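PDB 7K4O: carboxylic ester hydrolase from Aspergillus niger, which hydrolyses ester bonds of tannins as a fungal tannin acyl hydrolase (tannase), probably through a catalytic serine, and holds a bound 3,4,5-trihydroxybenzoic acid (gallic acid). Local coordinates for residues V74-W79 with S159-A164; A164-V169 with D176-Y181; T220-S225 with F323-T328; N226-T231 with K307-G312. One frame throughout, in Å; residues are numbered along the deposited sequence.

Interaction 1: V74-W79 with S159-A164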
# COMPACT_ATOMS: atom_id res chain seq x y z
N VAL A 74 -8.45 7.88 22.18
CA VAL A 74 -8.23 6.92 21.10
C VAL A 74 -9.33 5.85 21.22
O VAL A 74 -9.62 5.40 22.33
CB VAL A 74 -6.84 6.29 21.20
CG1 VAL A 74 -6.60 5.37 20.02
CG2 VAL A 74 -5.72 7.35 21.30
N LEU A 75 -9.93 5.48 20.12
CA LEU A 75 -10.91 4.37 20.06
C LEU A 75 -10.24 3.18 19.36
O LEU A 75 -9.66 3.31 18.28
CB LEU A 75 -12.16 4.78 19.29
CG LEU A 75 -12.84 6.02 19.84
CD1 LEU A 75 -14.01 6.41 18.99
CD2 LEU A 75 -13.26 5.81 21.28
N LEU A 76 -10.48 2.00 19.90
CA LEU A 76 -10.15 0.74 19.23
C LEU A 76 -11.44 -0.02 18.94
O LEU A 76 -12.41 0.06 19.72
CB LEU A 76 -9.24 -0.11 20.12
CG LEU A 76 -7.90 0.51 20.53
CD1 LEU A 76 -7.09 -0.51 21.29
CD2 LEU A 76 -7.12 1.03 19.33
N GLU A 77 -11.42 -0.74 17.84
CA GLU A 77 -12.51 -1.67 17.50
C GLU A 77 -11.85 -3.01 17.23
O GLU A 77 -10.97 -3.08 16.39
CB GLU A 77 -13.35 -1.20 16.31
CG GLU A 77 -14.47 -2.19 15.94
CD GLU A 77 -15.56 -1.57 15.05
OE1 GLU A 77 -16.04 -2.24 14.13
OE2 GLU A 77 -15.81 -0.34 15.23
N ILE A 78 -12.34 -4.05 17.91
CA ILE A 78 -11.74 -5.40 17.81
C ILE A 78 -12.90 -6.37 17.61
O ILE A 78 -13.86 -6.30 18.37
CB ILE A 78 -10.93 -5.71 19.09
CG1 ILE A 78 -9.71 -4.76 19.20
CG2 ILE A 78 -10.45 -7.16 19.10
CD1 ILE A 78 -8.97 -4.86 20.52
N TRP A 79 -12.78 -7.21 16.61
CA TRP A 79 -13.77 -8.29 16.38
C TRP A 79 -13.18 -9.58 16.92
O TRP A 79 -12.14 -10.01 16.43
CB TRP A 79 -14.11 -8.39 14.93
CG TRP A 79 -14.82 -7.21 14.34
CD1 TRP A 79 -15.14 -6.01 14.93
CD2 TRP A 79 -15.29 -7.13 12.99
NE1 TRP A 79 -15.78 -5.20 14.02
CE2 TRP A 79 -15.84 -5.84 12.81
CE3 TRP A 79 -15.25 -7.99 11.90
CZ2 TRP A 79 -16.40 -5.44 11.60
CZ3 TRP A 79 -15.78 -7.60 10.69
CH2 TRP A 79 -16.34 -6.33 10.54
N SER A 159 -1.54 -3.02 18.80
CA SER A 159 -1.02 -4.40 18.95
C SER A 159 -0.84 -4.73 20.42
O SER A 159 -1.24 -5.86 20.85
CB SER A 159 0.24 -4.59 18.17
OG SER A 159 -0.02 -4.52 16.79
N LEU A 160 -0.22 -3.85 21.20
CA LEU A 160 0.05 -4.19 22.63
C LEU A 160 -1.28 -4.43 23.34
O LEU A 160 -1.41 -5.42 24.06
CB LEU A 160 0.83 -3.07 23.29
CG LEU A 160 2.29 -2.99 22.86
CD1 LEU A 160 2.92 -1.68 23.33
CD2 LEU A 160 3.06 -4.16 23.45
N ILE A 161 -2.24 -3.53 23.18
CA ILE A 161 -3.54 -3.64 23.90
C ILE A 161 -4.35 -4.83 23.37
O ILE A 161 -4.89 -5.62 24.20
CB ILE A 161 -4.34 -2.34 23.80
CG1 ILE A 161 -3.62 -1.23 24.53
CG2 ILE A 161 -5.74 -2.56 24.31
CD1 ILE A 161 -4.14 0.16 24.18
N GLY A 162 -4.46 -4.96 22.07
CA GLY A 162 -5.28 -6.00 21.43
C GLY A 162 -4.77 -7.40 21.73
O GLY A 162 -5.55 -8.30 22.04
N LYS A 163 -3.45 -7.58 21.67
CA LYS A 163 -2.86 -8.91 21.97
C LYS A 163 -3.13 -9.26 23.44
O LYS A 163 -3.44 -10.41 23.71
CB LYS A 163 -1.39 -8.97 21.60
CG LYS A 163 -1.17 -8.92 20.10
CD LYS A 163 0.27 -8.62 19.69
CE LYS A 163 1.26 -9.64 20.17
NZ LYS A 163 2.66 -9.24 19.85
N ALA A 164 -3.00 -8.33 24.36
CA ALA A 164 -3.22 -8.61 25.78
C ALA A 164 -4.71 -8.97 26.00
O ALA A 164 -4.98 -9.92 26.74
CB ALA A 164 -2.80 -7.47 26.66
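Strand 74-79 and helix 159-164 come closest at Ile78 and Gly162, whose CA atoms stand 7.4 Å apart. The contact is small, burying 118 Å² over both sides, and purely apolar. Leu76 reaches over with a single methyl: its CD1 rests 3.9 Å from Ile161 CG2 and 4.1 Å from Ile161 CB, meeting the branch point of the isoleucine, and the two side chains approach at a slant. Ile161 CG2 is anti to its backbone N while CG1 lies beside that N (chi1 -66°), which puts both branches against the same leucine methyl. Two residues further along the strand, Ile78 sends its delta carbon onto the bare helix backbone, CD1 lying 4.0 Å from Gly162 CA. This is a helix packed on a sheet, as in the alpha/beta-hydrolase clan to which the tannase family belongs: strand 74-81 runs antiparallel between strands 50-66 and 115-120, and helix 144-169 covers its Leu76 and Ile78 face. Leu158 and Leu165 of that helix extend the same packing, the first on Leu76 and the second on Ile78. The alternating residues serve the other face of the strand. There Trp79 NE1 donates to Glu77 OE1 at 3.0 Å (angle at hydrogen 152°), using the lone pair directed away from the other carboxylate oxygen. The indole also stacks on Tyr57, and Glu77 touches a sugar of an attached glycan.

Interaction 2: A164-V169 with D176-Y181; sequences ALTRNV and DKLYAY
Thr166 and Arg167, one after the other near the end of helix 144-169, make the contacts with Leu178 and Asp176. Thr166 offers its methyl: CG2 lies 4.1 Å from Leu178 CD1, and the two side chains cross at about a right angle. Its hydroxyl OG1 is turned back to the carbonyl of Gly162 in its own helix, so the face given to Leu178 is apolar. Arg167 then runs out, extended from CG to NE (chi2 -176°), and closes end-on upon one backbone oxygen. NH1 donates to Asp176 O at 2.8 Å (143° at hydrogen), and NH2 donates to the same Asp176 O at 3.0 Å (137°). The carbonyl oxygen lies close to the guanidinium plane, while Leu178 covers one face of that group, its CB being 3.7 Å from Arg167 NH1. A second conformer of Arg167 is modelled, so this grip may be only partly occupied. The carboxylate of Asp176 plays no part in it: OD2 accepts from Ser173 N and is a ligand of a zinc ion. The contact thus spans the short connection from helix 144-169 to strand 179-185, which runs parallel between strands 89-93 and 205-209; Thr166 also rests on Trp90 of the former, and helix 12-18 packs against Leu165 and Val169.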
# COMPACT_ATOMS: atom_id res chain seq x y z
N ALA A 164 -3.00 -8.33 24.36
CA ALA A 164 -3.22 -8.61 25.78
C ALA A 164 -4.71 -8.97 26.00
O ALA A 164 -4.98 -9.92 26.74
CB ALA A 164 -2.80 -7.47 26.66
N LEU A 165 -5.63 -8.19 25.42
CA LEU A 165 -7.08 -8.46 25.55
C LEU A 165 -7.38 -9.88 25.01
O LEU A 165 -8.13 -10.64 25.67
CB LEU A 165 -7.89 -7.42 24.77
CG LEU A 165 -9.38 -7.77 24.63
CD1 LEU A 165 -10.04 -7.75 25.98
CD2 LEU A 165 -10.05 -6.80 23.68
N THR A 166 -6.82 -10.22 23.86
CA THR A 166 -7.07 -11.52 23.16
C THR A 166 -6.56 -12.63 24.07
O THR A 166 -7.33 -13.60 24.30
CB THR A 166 -6.35 -11.55 21.82
OG1 THR A 166 -6.88 -10.54 20.96
CG2 THR A 166 -6.46 -12.91 21.14
N ARG A 167 -5.34 -12.53 24.61
CA ARG A 167 -4.84 -13.59 25.54
C ARG A 167 -5.77 -13.76 26.74
O ARG A 167 -6.08 -14.93 27.12
CB ARG A 167 -3.45 -13.29 26.08
CG ARG A 167 -2.36 -13.50 25.06
CD ARG A 167 -1.04 -13.25 25.80
NE ARG A 167 -0.02 -13.77 24.93
CZ ARG A 167 0.32 -15.06 24.84
NH1 ARG A 167 1.24 -15.42 23.97
NH2 ARG A 167 -0.28 -15.95 25.61
N ASN A 168 -6.22 -12.66 27.31
CA ASN A 168 -7.04 -12.72 28.54
C ASN A 168 -8.42 -13.29 28.22
O ASN A 168 -8.91 -14.16 28.97
CB ASN A 168 -7.15 -11.38 29.22
CG ASN A 168 -5.83 -10.86 29.77
OD1 ASN A 168 -4.96 -11.66 30.08
ND2 ASN A 168 -5.70 -9.54 29.90
N VAL A 169 -9.06 -12.84 27.15
CA VAL A 169 -10.49 -13.12 26.92
C VAL A 169 -10.69 -14.58 26.54
O VAL A 169 -11.71 -15.16 26.94
CB VAL A 169 -11.12 -12.11 25.96
CG1 VAL A 169 -10.85 -12.50 24.55
CG2 VAL A 169 -12.61 -11.95 26.24
N ASP A 176 1.19 -20.24 26.09
CA ASP A 176 0.45 -20.47 24.84
C ASP A 176 0.88 -19.44 23.78
O ASP A 176 0.84 -18.21 24.07
CB ASP A 176 -1.05 -20.39 25.04
CG ASP A 176 -1.71 -21.53 25.78
OD1 ASP A 176 -1.17 -22.66 25.74
OD2 ASP A 176 -2.80 -21.30 26.32
N LYS A 177 1.30 -19.91 22.63
CA LYS A 177 1.77 -19.03 21.54
C LYS A 177 0.56 -18.30 20.91
O LYS A 177 -0.41 -18.93 20.43
CB LYS A 177 2.47 -19.82 20.47
CG LYS A 177 2.96 -19.05 19.26
CD LYS A 177 3.96 -18.00 19.48
CE LYS A 177 4.63 -17.45 18.21
NZ LYS A 177 5.02 -16.00 18.37
N LEU A 178 0.66 -16.97 20.80
CA LEU A 178 -0.33 -16.16 20.02
C LEU A 178 0.37 -15.76 18.73
O LEU A 178 1.34 -14.99 18.76
CB LEU A 178 -0.75 -14.94 20.84
CG LEU A 178 -1.71 -14.00 20.09
CD1 LEU A 178 -3.05 -14.67 19.76
CD2 LEU A 178 -1.91 -12.77 20.92
N TYR A 179 -0.07 -16.28 17.61
CA TYR A 179 0.48 -15.88 16.30
C TYR A 179 -0.14 -14.55 15.90
O TYR A 179 -1.38 -14.43 15.80
CB TYR A 179 0.22 -16.94 15.24
CG TYR A 179 1.01 -18.22 15.45
CD1 TYR A 179 2.35 -18.24 15.13
CD2 TYR A 179 0.44 -19.33 16.03
CE1 TYR A 179 3.10 -19.40 15.27
CE2 TYR A 179 1.20 -20.51 16.17
CZ TYR A 179 2.52 -20.52 15.82
OH TYR A 179 3.35 -21.62 15.91
N ALA A 180 0.69 -13.55 15.66
CA ALA A 180 0.22 -12.17 15.43
C ALA A 180 0.62 -11.76 14.02
O ALA A 180 1.79 -11.96 13.60
CB ALA A 180 0.80 -11.25 16.49
N TYR A 181 -0.33 -11.14 13.33
CA TYR A 181 -0.20 -10.79 11.90
C TYR A 181 -0.66 -9.35 11.68
O TYR A 181 -1.38 -8.78 12.49
CB TYR A 181 -1.06 -11.75 11.08
CG TYR A 181 -0.70 -13.21 11.24
CD1 TYR A 181 0.39 -13.72 10.57
CD2 TYR A 181 -1.42 -14.06 12.08
CE1 TYR A 181 0.76 -15.05 10.70
CE2 TYR A 181 -1.05 -15.39 12.21
CZ TYR A 181 0.00 -15.89 11.48
OH TYR A 181 0.34 -17.21 11.59

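Interaction 3: T220-S225 with F323-T328. With GDE (3,4,5-trihydroxybenzoic acid), chain J.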
# COMPACT_ATOMS: atom_id res chain seq x y z
N THR A 220 5.37 13.71 -3.13
CA THR A 220 5.74 14.83 -4.03
C THR A 220 5.65 14.38 -5.50
O THR A 220 5.25 15.23 -6.35
CB THR A 220 7.12 15.35 -3.70
OG1 THR A 220 7.19 15.69 -2.31
CG2 THR A 220 7.46 16.57 -4.53
N GLN A 221 5.98 13.15 -5.83
CA GLN A 221 5.96 12.68 -7.24
C GLN A 221 4.55 12.71 -7.80
O GLN A 221 4.44 12.74 -9.06
CB GLN A 221 6.68 11.35 -7.44
CG GLN A 221 6.01 10.16 -6.79
CD GLN A 221 4.86 9.58 -7.59
OE1 GLN A 221 4.97 9.46 -8.83
NE2 GLN A 221 3.74 9.27 -6.91
N HIS A 222 3.52 12.80 -6.99
CA HIS A 222 2.13 12.93 -7.46
C HIS A 222 1.96 14.26 -8.25
O HIS A 222 0.98 14.36 -8.98
CB HIS A 222 1.13 12.86 -6.33
CG HIS A 222 0.71 11.47 -5.96
ND1 HIS A 222 0.00 10.68 -6.86
CD2 HIS A 222 0.87 10.75 -4.81
CE1 HIS A 222 -0.32 9.54 -6.24
NE2 HIS A 222 0.23 9.55 -4.97
N LEU A 223 2.87 15.22 -8.06
CA LEU A 223 2.81 16.54 -8.77
C LEU A 223 3.65 16.44 -10.03
O LEU A 223 3.60 17.39 -10.79
CB LEU A 223 3.33 17.66 -7.85
CG LEU A 223 2.47 17.99 -6.65
CD1 LEU A 223 3.09 19.13 -5.81
CD2 LEU A 223 1.06 18.36 -7.02
N TYR A 224 4.43 15.37 -10.24
CA TYR A 224 5.39 15.33 -11.38
C TYR A 224 4.65 15.48 -12.73
O TYR A 224 5.02 16.35 -13.56
CB TYR A 224 6.23 14.07 -11.37
CG TYR A 224 7.19 13.97 -12.50
CD1 TYR A 224 8.01 15.04 -12.85
CD2 TYR A 224 7.24 12.84 -13.29
CE1 TYR A 224 8.86 14.95 -13.94
CE2 TYR A 224 8.10 12.74 -14.37
CZ TYR A 224 8.88 13.82 -14.73
OH TYR A 224 9.75 13.70 -15.80
N SER A 225 3.65 14.66 -13.01
CA SER A 225 2.87 14.75 -14.27
C SER A 225 2.35 16.19 -14.49
O SER A 225 2.46 16.70 -15.62
CB SER A 225 1.74 13.78 -14.27
OG SER A 225 2.24 12.46 -14.35
N PHE A 323 11.63 7.94 -9.79
CA PHE A 323 11.08 7.12 -10.89
C PHE A 323 9.59 7.23 -10.81
O PHE A 323 9.01 7.72 -9.82
CB PHE A 323 11.63 5.69 -10.86
CG PHE A 323 11.72 5.11 -9.46
CD1 PHE A 323 10.57 4.72 -8.82
CD2 PHE A 323 12.93 5.01 -8.82
CE1 PHE A 323 10.63 4.27 -7.52
CE2 PHE A 323 13.00 4.49 -7.54
CZ PHE A 323 11.84 4.15 -6.90
N SER A 324 8.96 6.82 -11.89
CA SER A 324 7.51 6.95 -12.04
C SER A 324 6.89 5.57 -12.24
O SER A 324 7.61 4.54 -12.14
CB SER A 324 7.19 7.90 -13.20
OG SER A 324 5.83 8.25 -13.19
N TYR A 325 5.60 5.59 -12.46
CA TYR A 325 4.77 4.38 -12.67
C TYR A 325 5.28 3.62 -13.89
O TYR A 325 5.86 4.22 -14.84
CB TYR A 325 3.31 4.76 -12.83
CG TYR A 325 2.86 5.77 -11.82
CD1 TYR A 325 2.64 5.42 -10.49
CD2 TYR A 325 2.72 7.10 -12.14
CE1 TYR A 325 2.28 6.35 -9.54
CE2 TYR A 325 2.37 8.04 -11.20
CZ TYR A 325 2.12 7.67 -9.89
OH TYR A 325 1.72 8.62 -8.99
N GLN A 326 5.09 2.32 -13.86
CA GLN A 326 5.49 1.44 -14.98
C GLN A 326 4.67 1.76 -16.22
O GLN A 326 3.54 2.22 -16.15
CB GLN A 326 5.26 -0.03 -14.62
CG GLN A 326 6.24 -0.58 -13.58
CD GLN A 326 7.68 -0.49 -13.98
OE1 GLN A 326 8.41 0.44 -13.60
NE2 GLN A 326 8.13 -1.46 -14.78
N PRO A 327 5.21 1.46 -17.42
CA PRO A 327 4.34 1.38 -18.61
C PRO A 327 3.15 0.45 -18.33
O PRO A 327 3.32 -0.52 -17.59
CB PRO A 327 5.28 0.81 -19.68
CG PRO A 327 6.65 1.18 -19.22
CD PRO A 327 6.61 1.13 -17.69
N THR A 328 1.97 0.80 -18.83
CA THR A 328 0.62 0.15 -18.72
C THR A 328 -0.14 0.72 -17.53
O THR A 328 -1.34 0.55 -17.50
CB THR A 328 0.62 -1.38 -18.69
OG1 THR A 328 1.16 -1.93 -17.49
CG2 THR A 328 1.47 -2.00 -19.77
OAA GDE J . -3.67 4.72 0.70
OAB GDE J . -4.38 4.79 -1.39
OAC GDE J . -0.15 8.46 0.81
OAD GDE J . -0.61 7.28 -3.79
OAE GDE J . 0.58 8.72 -1.89
CAF GDE J . -1.85 6.80 0.17
CAG GDE J . -2.09 6.20 -2.18
CAH GDE J . -3.58 5.15 -0.49
CAI GDE J . -0.82 7.70 -0.16
CAJ GDE J . -1.08 7.12 -2.53
CAK GDE J . -2.49 6.12 -0.85
CAL GDE J . -0.45 7.83 -1.53
O HOH W 1 5.51 10.44 -11.34
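In the wall of the gallic acid pocket, the ligand-binding His222 and its neighbour Gln221 meet Tyr325, a residue of the long loop between helix 300-310 and strand 337-339. His222 faces the ligand: NE2 is hydrogen-bonded to hydroxyl OAD of the gallic acid at 2.7 Å, with OAD lying at the edge of the imidazole, and donates a longer bond to the adjacent OAE at 3.2 Å. Its other nitrogen, ND1, is bonded to Asp333 OD1. Gln221 bends back over His222: chi1 at 67° and a second bend at chi2 fold the chain and bring NE2 over the centre of one imidazole face. From there Gln221 NE2 donates to Tyr325 OH at 3.0 Å (156° at hydrogen), nearly in its amide plane, and also to Gln218 O. Amide and phenol planes stand 77° apart. Gln221 OE1 lies 2.7 Å from a water, probably accepting from it, and that water is 2.9 Å from Ser324 OG. Tyr325 OH is also bonded to Asp333 OD2. The Asp333 carboxylate therefore holds the histidine with one oxygen and the tyrosine with the other, while the glutamine amide ties that tyrosine down and covers the imidazole. Such a second shell would fix the rotation of His222 and aim NE2 at the two phenolic oxygens.

Interaction 4: N226-T231 with K307-G312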
# COMPACT_ATOMS: atom_id res chain seq x y z
N ASN A 226 1.77 16.81 -13.48
CA ASN A 226 1.30 18.21 -13.53
C ASN A 226 2.45 19.12 -13.99
O ASN A 226 2.23 20.00 -14.88
CB ASN A 226 0.81 18.72 -12.18
CG ASN A 226 -0.51 18.20 -11.68
OD1 ASN A 226 -0.72 18.17 -10.46
ND2 ASN A 226 -1.41 17.81 -12.57
N VAL A 227 3.64 18.95 -13.42
CA VAL A 227 4.76 19.87 -13.71
C VAL A 227 5.32 19.58 -15.11
O VAL A 227 5.76 20.53 -15.80
CB VAL A 227 5.80 19.83 -12.58
CG1 VAL A 227 7.04 20.60 -12.95
CG2 VAL A 227 5.17 20.36 -11.29
N VAL A 228 5.27 18.33 -15.56
CA VAL A 228 5.67 17.99 -16.95
C VAL A 228 4.73 18.75 -17.91
O VAL A 228 5.23 19.33 -18.90
CB VAL A 228 5.60 16.48 -17.25
CG1 VAL A 228 5.73 16.21 -18.74
CG2 VAL A 228 6.69 15.73 -16.48
N GLU A 229 3.44 18.69 -17.67
CA GLU A 229 2.44 19.34 -18.54
C GLU A 229 2.72 20.85 -18.56
O GLU A 229 2.68 21.47 -19.65
CB GLU A 229 1.03 19.05 -18.06
CG GLU A 229 0.63 17.61 -18.25
CD GLU A 229 -0.65 17.18 -17.57
OE1 GLU A 229 -1.25 17.96 -16.79
OE2 GLU A 229 -1.09 16.07 -17.87
N LYS A 230 2.97 21.44 -17.40
CA LYS A 230 3.26 22.90 -17.32
C LYS A 230 4.55 23.20 -18.06
O LYS A 230 4.60 24.19 -18.82
CB LYS A 230 3.50 23.36 -15.88
CG LYS A 230 2.29 23.69 -15.04
CD LYS A 230 2.70 23.94 -13.60
CE LYS A 230 3.83 24.94 -13.43
NZ LYS A 230 3.32 26.31 -13.63
N THR A 231 5.59 22.43 -17.81
CA THR A 231 6.93 22.68 -18.37
C THR A 231 6.91 22.58 -19.91
O THR A 231 7.54 23.42 -20.57
CB THR A 231 7.94 21.71 -17.78
OG1 THR A 231 7.99 21.90 -16.37
CG2 THR A 231 9.32 21.94 -18.34
N LYS A 307 6.23 10.26 -22.50
CA LYS A 307 7.58 9.70 -22.36
C LYS A 307 8.25 10.38 -21.18
O LYS A 307 9.10 9.74 -20.52
CB LYS A 307 8.45 9.91 -23.60
CG LYS A 307 8.18 8.95 -24.73
CD LYS A 307 9.28 9.04 -25.76
CE LYS A 307 9.05 8.05 -26.87
NZ LYS A 307 10.20 8.02 -27.79
N THR A 308 8.01 11.66 -21.00
CA THR A 308 8.68 12.45 -19.94
C THR A 308 8.18 11.94 -18.57
O THR A 308 9.00 11.81 -17.66
CB THR A 308 8.49 13.95 -20.17
OG1 THR A 308 9.04 14.25 -21.47
CG2 THR A 308 9.20 14.76 -19.11
N ILE A 309 6.88 11.71 -18.44
CA ILE A 309 6.25 11.18 -17.19
C ILE A 309 6.87 9.82 -16.91
O ILE A 309 7.41 9.58 -15.82
CB ILE A 309 4.74 11.12 -17.31
CG1 ILE A 309 4.15 12.53 -17.34
CG2 ILE A 309 4.15 10.30 -16.16
CD1 ILE A 309 2.69 12.59 -17.72
N ILE A 310 6.82 8.93 -17.89
CA ILE A 310 7.37 7.56 -17.70
C ILE A 310 8.84 7.61 -17.29
O ILE A 310 9.26 6.76 -16.48
CB ILE A 310 7.08 6.68 -18.93
CG1 ILE A 310 5.58 6.43 -18.96
CG2 ILE A 310 7.88 5.39 -18.93
CD1 ILE A 310 5.07 5.79 -20.21
N ASN A 311 9.63 8.55 -17.81
CA ASN A 311 11.08 8.61 -17.53
C ASN A 311 11.39 9.07 -16.09
O ASN A 311 12.52 8.92 -15.70
CB ASN A 311 11.75 9.60 -18.50
CG ASN A 311 13.24 9.46 -18.54
OD1 ASN A 311 13.78 8.37 -18.79
ND2 ASN A 311 13.94 10.55 -18.31
N GLY A 312 10.41 9.62 -15.39
CA GLY A 312 10.57 9.99 -13.96
C GLY A 312 11.21 11.36 -13.78
O GLY A 312 11.90 11.86 -14.70
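Val228 meets Thr308 and Ile309 where helices 224-232 and 300-310 come together, the CA atoms of Val228 and Ile309 being 6.8 Å apart. The methyl of Thr308 nestles against both branches of the valine: Thr308 CG2 is 3.8 Å from Val228 CG1 and 3.8 Å from Val228 CG2. Val228 CG1 also lies 3.8 Å from Thr308 CB, so this branch runs along the flank of the threonine, whereas CG2 is turned towards the next residue and stands 4.2 Å from Ile309 CG1. Both neighbours are approached at a slant. The threonine shows carbon to the valine because its hydroxyl is placed beside the backbone N (chi1 -59°), where OG1 bonds to Glu304 O one turn earlier. Ile309 joins with the ethyl branch and also touches Ser225, just before the first segment, while Leu232 packs on Thr308. Tyr376 of helix 376-390 covers Val228 too, together with Val227 and Thr231. Away from the contact, within the first helix, Thr231 OG1 donates to Val227 O at 2.7 Å, from the face of the carbonyl opposite to that used by Thr231 N and 37° out of its plane. With the Thr308 hydroxyl bonded within its own helix, the 152 Å² interface is carried by aliphatic carbons, which set the fit by shape rather than by directional bonds.

Overall arrangement
The four contacts fall into two pairs on opposite sides of the chain's centre. Interactions 1 and 2, centres 11 Å apart, follow one another along helix 144-169 and fix it to one sheet; they touch where Ile78 CD1 lies 3.9 Å from Leu165 CD2. Interactions 3 and 4 have centres 8 Å apart, the second nested inside the loop closed by the first, and are joined by a probable hydrogen bond from Tyr224 OH to Thr308 O (2.8 Å). Interaction 3 touches the gallic acid, whereas Ile309 of interaction 4 is about 14 Å from it. The ligand also bonds to His465, which with Ser186 and Asp419 probably forms the catalytic triad; strand 179-185, used in interaction 2, leads to that serine.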